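Local coordinates for adhesion and penetration protein autotransporter (Haemophilus influenzae, PDB 3SYJ) that mediates bacterial aggregation and adherence to host cells as an autotransporter passenger domain, and is probably a serine protease, at residues V431-Q436 with G456-N461. Sequence-based numbering, arbitrary orientation.
Sequences VILEQQ and GTVQLN
L433 sets its CD1 methyl against two neighbours at once, V458 CG1 and L460 CD2, each 3.8 Å away. V458 and L460 are two apart on strand 455-460, which runs parallel to 430-433, so their side chains share a face with L433. With CG anti to its carbonyl carbon (chi1 -55°), L433 lies alongside L460, pointing the same way, and leans across V458. These branched apolar side chains, with V431, suit the buried interior of a right-handed beta-helix, where like residues stack from coil to coil.

On the other face, I432 CG1 and CD1 lie against the amide end of Q459, CD1 3.7 Å from NE2; Q459 OE1 is hydrogen-bonded to K430. This outer face is only partly buried, so a polar terminus is tolerated there. N461 ends the pairing with its CB directed toward 431-436, 3.6 Å from L433 O and packed on I432 CG2, while E434 CG crosses over it. A short polar residue suits this partly exposed strand end. Its backbone N gives L433 O a 3.1 Å bond, more bent (153°) than those before it: V431 N to T457 O, Q459 N to V431 O and L433 N to Q459 O.

Strand 430-433 is held between strands 411-414 and 455-460, and 455-460 in turn pairs with 478-481. Inside, V431 and V458 meet strand 423-427, which belongs to another parallel sheet of the solenoid.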
ATOM      1  N   VAL A 431     -21.564 -27.495  37.751  1.00 16.33           N
ATOM      2  CA  VAL A 431     -22.461 -28.619  37.596  1.00 10.87           C
ATOM      3  C   VAL A 431     -22.277 -29.061  36.163  1.00 15.42           C
ATOM      4  O   VAL A 431     -22.443 -28.263  35.236  1.00 12.49           O
ATOM      5  CB  VAL A 431     -23.921 -28.198  37.782  1.00 13.35           C
ATOM      6  CG1 VAL A 431     -24.859 -29.259  37.234  1.00  9.81           C
ATOM      7  CG2 VAL A 431     -24.212 -27.898  39.253  1.00 15.80           C
ATOM      8  N   ILE A 432     -21.899 -30.322  35.983  1.00 13.39           N
ATOM      9  CA  ILE A 432     -21.792 -30.914  34.656  1.00 14.85           C
ATOM     10  C   ILE A 432     -23.045 -31.739  34.404  1.00 14.33           C
ATOM     11  O   ILE A 432     -23.422 -32.566  35.232  1.00 15.87           O
ATOM     12  CB  ILE A 432     -20.550 -31.823  34.547  1.00 15.21           C
ATOM     13  CG1 ILE A 432     -19.275 -31.018  34.819  1.00 16.41           C
ATOM     14  CG2 ILE A 432     -20.495 -32.478  33.190  1.00 14.99           C
ATOM     15  CD1 ILE A 432     -18.014 -31.867  34.900  1.00 16.35           C
ATOM     16  N   LEU A 433     -23.698 -31.502  33.272  1.00 13.73           N
ATOM     17  CA  LEU A 433     -24.908 -32.235  32.926  1.00 16.81           C
ATOM     18  C   LEU A 433     -24.593 -33.406  32.017  1.00 16.35           C
ATOM     19  O   LEU A 433     -24.176 -33.217  30.874  1.00 13.66           O
ATOM     20  CB  LEU A 433     -25.911 -31.325  32.223  1.00 15.53           C
ATOM     21  CG  LEU A 433     -26.304 -30.054  32.976  1.00 16.22           C
ATOM     22  CD1 LEU A 433     -27.276 -29.242  32.134  1.00 12.29           C
ATOM     23  CD2 LEU A 433     -26.908 -30.424  34.329  1.00 10.98           C
ATOM     24  N   GLU A 434     -24.797 -34.614  32.531  1.00 18.26           N
ATOM     25  CA  GLU A 434     -24.682 -35.815  31.713  1.00 21.84           C
ATOM     26  C   GLU A 434     -25.688 -36.897  32.116  1.00 20.08           C
ATOM     27  O   GLU A 434     -25.305 -38.046  32.327  1.00 22.13           O
ATOM     28  CB  GLU A 434     -23.248 -36.376  31.760  1.00 20.46           C
ATOM     29  CG  GLU A 434     -22.845 -37.104  30.474  1.00 23.70           C
ATOM     30  CD  GLU A 434     -21.478 -37.764  30.539  1.00 28.21           C
ATOM     31  OE1 GLU A 434     -20.716 -37.502  31.491  1.00 32.40           O
ATOM     32  OE2 GLU A 434     -21.168 -38.555  29.623  1.00 34.60           O
ATOM     33  N   GLN A 435     -26.967 -36.537  32.229  1.00 18.40           N
ATOM     34  CA  GLN A 435     -27.999 -37.536  32.500  1.00 20.98           C
ATOM     35  C   GLN A 435     -27.925 -38.611  31.443  1.00 22.26           C
ATOM     36  O   GLN A 435     -27.706 -38.308  30.269  1.00 23.45           O
ATOM     37  CB  GLN A 435     -29.405 -36.938  32.437  1.00 19.69           C
ATOM     38  CG  GLN A 435     -29.877 -36.282  33.695  1.00 26.15           C
ATOM     39  CD  GLN A 435     -30.308 -37.253  34.764  1.00 16.89           C
ATOM     40  OE1 GLN A 435     -31.347 -37.909  34.670  1.00 17.85           O
ATOM     41  NE2 GLN A 435     -29.526 -37.320  35.810  1.00 17.13           N
ATOM     42  N   GLN A 436     -28.135 -39.854  31.866  1.00 19.44           N
ATOM     43  CA  GLN A 436     -28.238 -40.989  30.955  1.00 21.93           C
ATOM     44  C   GLN A 436     -29.698 -41.296  30.652  1.00 19.64           C
ATOM     45  O   GLN A 436     -30.551 -41.209  31.534  1.00 19.76           O
ATOM     46  CB  GLN A 436     -27.629 -42.235  31.590  1.00 22.70           C
ATOM     47  CG  GLN A 436     -26.388 -42.004  32.424  1.00 31.01           C
ATOM     48  CD  GLN A 436     -25.145 -41.816  31.585  1.00 37.72           C
ATOM     49  OE1 GLN A 436     -24.970 -40.785  30.933  1.00 35.51           O
ATOM     50  NE2 GLN A 436     -24.263 -42.810  31.608  1.00 40.51           N
ATOM     51  N   GLY A 456     -21.228 -19.470  39.632  1.00 19.53           N
ATOM     52  CA  GLY A 456     -21.456 -20.821  39.148  1.00 16.76           C
ATOM     53  C   GLY A 456     -21.280 -21.055  37.659  1.00 16.72           C
ATOM     54  O   GLY A 456     -21.248 -20.115  36.864  1.00 13.57           O
ATOM     55  N   THR A 457     -21.168 -22.332  37.292  1.00 17.75           N
ATOM     56  CA  THR A 457     -21.023 -22.751  35.900  1.00 16.17           C
ATOM     57  C   THR A 457     -21.823 -24.022  35.616  1.00 17.57           C
ATOM     58  O   THR A 457     -21.763 -24.998  36.365  1.00 16.10           O
ATOM     59  CB  THR A 457     -19.537 -23.028  35.541  1.00 17.62           C
ATOM     60  OG1 THR A 457     -18.777 -21.817  35.623  1.00 18.37           O
ATOM     61  CG2 THR A 457     -19.410 -23.606  34.131  1.00 14.94           C
ATOM     62  N   VAL A 458     -22.572 -24.009  34.525  1.00 16.36           N
ATOM     63  CA  VAL A 458     -23.195 -25.223  34.039  1.00 14.87           C
ATOM     64  C   VAL A 458     -22.455 -25.639  32.782  1.00 17.80           C
ATOM     65  O   VAL A 458     -22.340 -24.857  31.844  1.00 19.24           O
ATOM     66  CB  VAL A 458     -24.683 -25.014  33.716  1.00 14.93           C
ATOM     67  CG1 VAL A 458     -25.195 -26.135  32.842  1.00 13.12           C
ATOM     68  CG2 VAL A 458     -25.503 -24.902  35.007  1.00 12.46           C
ATOM     69  N   GLN A 459     -21.942 -26.865  32.781  1.00 18.02           N
ATOM     70  CA  GLN A 459     -21.169 -27.396  31.661  1.00 18.61           C
ATOM     71  C   GLN A 459     -21.925 -28.561  31.019  1.00 16.00           C
ATOM     72  O   GLN A 459     -22.407 -29.460  31.714  1.00 14.70           O
ATOM     73  CB  GLN A 459     -19.791 -27.855  32.151  1.00 16.60           C
ATOM     74  CG  GLN A 459     -18.952 -28.626  31.139  1.00 13.77           C
ATOM     75  CD  GLN A 459     -17.664 -29.144  31.756  1.00 18.35           C
ATOM     76  OE1 GLN A 459     -16.946 -28.407  32.427  1.00 18.05           O
ATOM     77  NE2 GLN A 459     -17.370 -30.424  31.539  1.00 19.23           N
ATOM     78  N   LEU A 460     -22.038 -28.533  29.696  1.00 15.59           N
ATOM     79  CA  LEU A 460     -22.786 -29.558  28.973  1.00 17.46           C
ATOM     80  C   LEU A 460     -21.865 -30.687  28.516  1.00 17.09           C
ATOM     81  O   LEU A 460     -20.917 -30.460  27.761  1.00 16.90           O
ATOM     82  CB  LEU A 460     -23.495 -28.948  27.756  1.00 11.65           C
ATOM     83  CG  LEU A 460     -24.356 -27.705  27.991  1.00 17.77           C
ATOM     84  CD1 LEU A 460     -25.121 -27.317  26.721  1.00 16.25           C
ATOM     85  CD2 LEU A 460     -25.313 -27.937  29.147  1.00 11.24           C
ATOM     86  N   ASN A 461     -22.153 -31.902  28.967  1.00 17.32           N
ATOM     87  CA  ASN A 461     -21.415 -33.067  28.500  1.00 17.72           C
ATOM     88  C   ASN A 461     -22.261 -33.983  27.629  1.00 18.39           C
ATOM     89  O   ASN A 461     -21.901 -35.131  27.407  1.00 19.28           O
ATOM     90  CB  ASN A 461     -20.818 -33.847  29.672  1.00 17.18           C
ATOM     91  CG  ASN A 461     -19.459 -33.316  30.092  1.00 19.60           C
ATOM     92  OD1 ASN A 461     -18.659 -34.038  30.678  1.00 21.17           O
ATOM     93  ND2 ASN A 461     -19.191 -32.052  29.783  1.00 16.11           N
TER